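Local coordinates for protein group 3 allergen SMIPP-S YvT004A06 (Sarcoptes scabiei type hominis, PDB 3H7T) that adopts the trypsin fold but, as an inactivated serine protease paralogue, probably lacks the peptidase activity generally assigned to its family, at residues K5-D8 with I9-P13; D44-P48 with S49-I53. One frame throughout, in Å; residues are numbered along the deposited sequence.

Contact 1: residues K5-D8 with I9-P13; sequences KKSD and ITKEP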
# COMPACT_ATOMS: atom_id res chain seq x y z
N LYS A 5 1.40 -15.68 -5.09
CA LYS A 5 1.59 -16.30 -6.40
C LYS A 5 1.57 -15.25 -7.49
O LYS A 5 1.12 -14.12 -7.27
CB LYS A 5 0.53 -17.38 -6.66
CG LYS A 5 -0.91 -16.94 -6.50
CD LYS A 5 -1.85 -18.00 -7.06
CE LYS A 5 -3.23 -17.95 -6.42
NZ LYS A 5 -4.00 -16.75 -6.84
N LYS A 6 2.08 -15.62 -8.67
CA LYS A 6 2.13 -14.70 -9.80
C LYS A 6 0.73 -14.27 -10.18
O LYS A 6 -0.18 -15.09 -10.27
CB LYS A 6 2.85 -15.31 -11.01
CG LYS A 6 3.08 -14.31 -12.14
CD LYS A 6 3.20 -14.96 -13.52
CE LYS A 6 4.59 -15.49 -13.78
NZ LYS A 6 4.85 -15.66 -15.26
N SER A 7 0.55 -12.97 -10.37
CA SER A 7 -0.74 -12.43 -10.73
C SER A 7 -0.69 -11.83 -12.14
O SER A 7 0.22 -12.10 -12.92
CB SER A 7 -1.17 -11.37 -9.71
OG SER A 7 -2.55 -11.06 -9.86
N ASP A 8 -1.69 -11.01 -12.44
CA ASP A 8 -1.79 -10.28 -13.70
C ASP A 8 -2.46 -8.95 -13.41
O ASP A 8 -3.33 -8.87 -12.54
CB ASP A 8 -2.62 -11.08 -14.70
CG ASP A 8 -2.60 -10.47 -16.08
OD1 ASP A 8 -3.53 -9.70 -16.40
OD2 ASP A 8 -1.65 -10.73 -16.85
N ILE A 9 -2.05 -7.90 -14.13
CA ILE A 9 -2.59 -6.55 -13.88
C ILE A 9 -4.10 -6.47 -14.15
O ILE A 9 -4.77 -5.59 -13.62
CB ILE A 9 -1.79 -5.43 -14.63
CG1 ILE A 9 -2.10 -4.04 -14.07
CG2 ILE A 9 -2.05 -5.47 -16.14
CD1 ILE A 9 -1.69 -3.81 -12.59
N THR A 10 -4.63 -7.40 -14.95
CA THR A 10 -6.08 -7.47 -15.18
C THR A 10 -6.83 -8.00 -13.95
O THR A 10 -8.01 -7.71 -13.77
CB THR A 10 -6.47 -8.26 -16.48
OG1 THR A 10 -6.13 -9.64 -16.35
CG2 THR A 10 -5.78 -7.67 -17.71
N LYS A 11 -6.12 -8.72 -13.08
CA LYS A 11 -6.70 -9.17 -11.81
C LYS A 11 -6.69 -8.08 -10.74
O LYS A 11 -7.51 -8.11 -9.83
CB LYS A 11 -6.01 -10.43 -11.28
CG LYS A 11 -5.72 -11.49 -12.34
CD LYS A 11 -6.94 -12.34 -12.66
CE LYS A 11 -6.99 -13.60 -11.81
NZ LYS A 11 -5.73 -14.40 -11.91
N GLU A 12 -5.76 -7.14 -10.84
CA GLU A 12 -5.72 -6.01 -9.91
C GLU A 12 -5.42 -4.71 -10.65
O GLU A 12 -4.38 -4.09 -10.42
CB GLU A 12 -4.68 -6.22 -8.79
CG GLU A 12 -4.96 -7.37 -7.85
CD GLU A 12 -4.33 -8.68 -8.28
OE1 GLU A 12 -3.22 -8.67 -8.88
OE2 GLU A 12 -4.92 -9.74 -7.99
N PRO A 13 -6.35 -4.29 -11.55
CA PRO A 13 -6.12 -3.15 -12.45
C PRO A 13 -5.96 -1.81 -11.75
O PRO A 13 -5.62 -0.81 -12.40
CB PRO A 13 -7.37 -3.16 -13.34
CG PRO A 13 -8.41 -3.89 -12.54
CD PRO A 13 -7.66 -4.93 -11.79

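Contact 2: residues D44-P48 with S49-I53; sequences DGTKP and SDISI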
# COMPACT_ATOMS: atom_id res chain seq x y z
N ASP A 44 7.85 10.55 1.63
CA ASP A 44 8.01 11.62 2.61
C ASP A 44 9.29 12.42 2.37
O ASP A 44 10.39 11.88 2.41
CB ASP A 44 8.03 11.03 4.03
CG ASP A 44 8.07 12.10 5.11
OD1 ASP A 44 7.54 13.21 4.89
OD2 ASP A 44 8.62 11.82 6.19
N GLY A 45 9.12 13.72 2.11
CA GLY A 45 10.24 14.64 1.90
C GLY A 45 10.88 14.53 0.52
O GLY A 45 11.98 15.03 0.32
N THR A 46 10.18 13.90 -0.41
CA THR A 46 10.67 13.72 -1.78
C THR A 46 9.92 14.64 -2.74
O THR A 46 8.68 14.68 -2.74
CB THR A 46 10.57 12.24 -2.24
OG1 THR A 46 11.38 11.42 -1.39
CG2 THR A 46 11.04 12.07 -3.68
N LYS A 47 10.68 15.37 -3.55
CA LYS A 47 10.14 16.25 -4.59
C LYS A 47 9.35 15.44 -5.62
O LYS A 47 9.78 14.35 -6.01
CB LYS A 47 11.26 17.04 -5.26
CG LYS A 47 11.83 18.16 -4.39
CD LYS A 47 12.95 18.92 -5.10
CE LYS A 47 13.32 20.18 -4.33
NZ LYS A 47 14.38 20.96 -5.02
N PRO A 48 8.20 15.97 -6.07
CA PRO A 48 7.31 15.27 -7.01
C PRO A 48 7.97 14.88 -8.33
O PRO A 48 7.62 13.84 -8.90
CB PRO A 48 6.18 16.27 -7.25
CG PRO A 48 6.18 17.15 -6.05
CD PRO A 48 7.61 17.25 -5.63
N SER A 49 8.91 15.69 -8.81
CA SER A 49 9.61 15.41 -10.06
C SER A 49 10.49 14.15 -9.98
O SER A 49 10.83 13.56 -11.01
CB SER A 49 10.45 16.62 -10.50
OG SER A 49 11.48 16.91 -9.57
N ASP A 50 10.82 13.74 -8.76
CA ASP A 50 11.59 12.52 -8.53
C ASP A 50 10.71 11.28 -8.42
O ASP A 50 11.20 10.19 -8.13
CB ASP A 50 12.45 12.68 -7.27
CG ASP A 50 13.68 13.55 -7.50
OD1 ASP A 50 13.91 13.99 -8.65
OD2 ASP A 50 14.42 13.80 -6.52
N ILE A 51 9.41 11.44 -8.65
CA ILE A 51 8.45 10.34 -8.49
C ILE A 51 7.71 10.03 -9.79
O ILE A 51 7.21 10.94 -10.47
CB ILE A 51 7.45 10.63 -7.34
CG1 ILE A 51 8.19 10.76 -6.00
CG2 ILE A 51 6.37 9.53 -7.25
CD1 ILE A 51 7.37 11.41 -4.89
N SER A 52 7.65 8.75 -10.13
CA SER A 52 6.94 8.26 -11.31
C SER A 52 5.87 7.25 -10.90
O SER A 52 6.06 6.47 -9.96
CB SER A 52 7.92 7.61 -12.29
OG SER A 52 7.28 7.29 -13.52
N ILE A 53 4.74 7.28 -11.60
CA ILE A 53 3.67 6.31 -11.41
C ILE A 53 3.61 5.41 -12.64
O ILE A 53 3.39 5.89 -13.76
CB ILE A 53 2.30 7.01 -11.17
CG1 ILE A 53 2.30 7.78 -9.85
CG2 ILE A 53 1.15 6.00 -11.17
CD1 ILE A 53 2.72 9.24 -10.00

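Contact 1: residues K5-D8 with I9-P13
A local Asx turn at Asp-8, whose carboxylate grips Thr-10 and whose carbonyl reaches Lys-11, sits in the linker between strand 5-6, on the edge of the seven-stranded sheet, and strand 15-20, which opens the closed six-stranded barrel. OD1 of Asp-8 takes two bonds from one residue, 2.9 Å from Thr-10 N and 2.6 Å from Thr-10 OG1, and the two donors arrive from opposite faces of the carboxylate plane. The hydroxyl reaches this oxygen because OG1 stands between the backbone N and carbonyl carbon of Thr-10 (chi1 66°). Asp-8 O accepts from Lys-11 N at 2.8 Å, well above its carbonyl plane, and more weakly from Glu-12 N; CB of Lys-11 rests 3.3 Å from that oxygen. In trypsin-like proteases the chain crosses at this stage from one barrel domain to the other, and here it makes a helical kink before the next strand starts. Ser-58 braces the start of the turn, its OG bonding to Ile-9 N and weakly to Asp-8 OD2.

On the buried side, OG of Ser-7 lies 2.7 Å from OE1 of Glu-12, whose chain bends at chi2 (92°) to bring the carboxylate back to Ser-7. The same hydroxyl also lies within bonding reach of Glu-141 OE2, leaving its proton unassigned. OE2 of Glu-12 is close to that second carboxylate, a pairing that may favour protonation of one of them, while Lys-5 NZ forms a salt bridge to Glu-141.

Contact 2: residues D44-P48 with S49-I53
The methyl of Thr-46 lies over the start of strand 51-55: CG2 sits 3.9 Å from CB of Asp-50 and equally 3.9 Å from CG1 of Ile-51. It can do so because this methyl, not the hydroxyl, stands anti to the threonine's backbone N, with OG1 beside that N at chi1 -62°. The threonine side chain crosses that of Asp-50 at about a right angle and that of Ile-51 obliquely, so one small methyl covers a polar side chain at its root and a hydrophobic one along its first branch. Ile-51 CD1 comes just as close to the same methyl and also skirts Lys-47 O at 4.0 Å.

Behind these side chains, two consecutive backbone bonds fold the chain. Asp-50 N donates to Lys-47 O at 3.0 Å, and Ile-51 N donates to Pro-48 O at 3.0 Å; both donors stand clear of the carbonyl planes, consistent with the tight curl. The result is a single 3-10 turn leading straight into a barrel strand. Pro-48 occupies its first position, where its missing N-H costs nothing and its ring fixes a helical phi (-58°). Asp-50 CB is carried to 3.4 Å from Lys-47 O by the same curl.

Farther out, the six-stranded barrel holds the strand end of the turn. Ile-51 shares backbone bonds with Ala-69 and its side chain packs on Val-18, Ala-69 and Ile-72, while Thr-46 also rests against Val-20 of strand 15-20. At the loop's opposite end the C-terminal residue Gln-235 ties down Gly-45 N and Asp-44 OD1.

How the contacts relate
Contact 1 and contact 2 follow one another along the chain and never touch: their centres are 25 Å apart and their nearest atoms about 10 Å. Each is a tight turn ahead of a strand of the six-stranded barrel, a 3-10 turn before strand 51-55 in contact 2 and an irregular one with helical phi/psi before strand 15-20 in contact 1. Both lie away from the zinc-binding Glu-178 and Glu-209. Contact 2 starts two residues after Cys-42, whose disulfide to Cys-26 is seen in the crystal; in active trypsins the residue just before the equivalent cysteine is the catalytic histidine. Contact 1, by contrast, spans the linker that joins the two sheets.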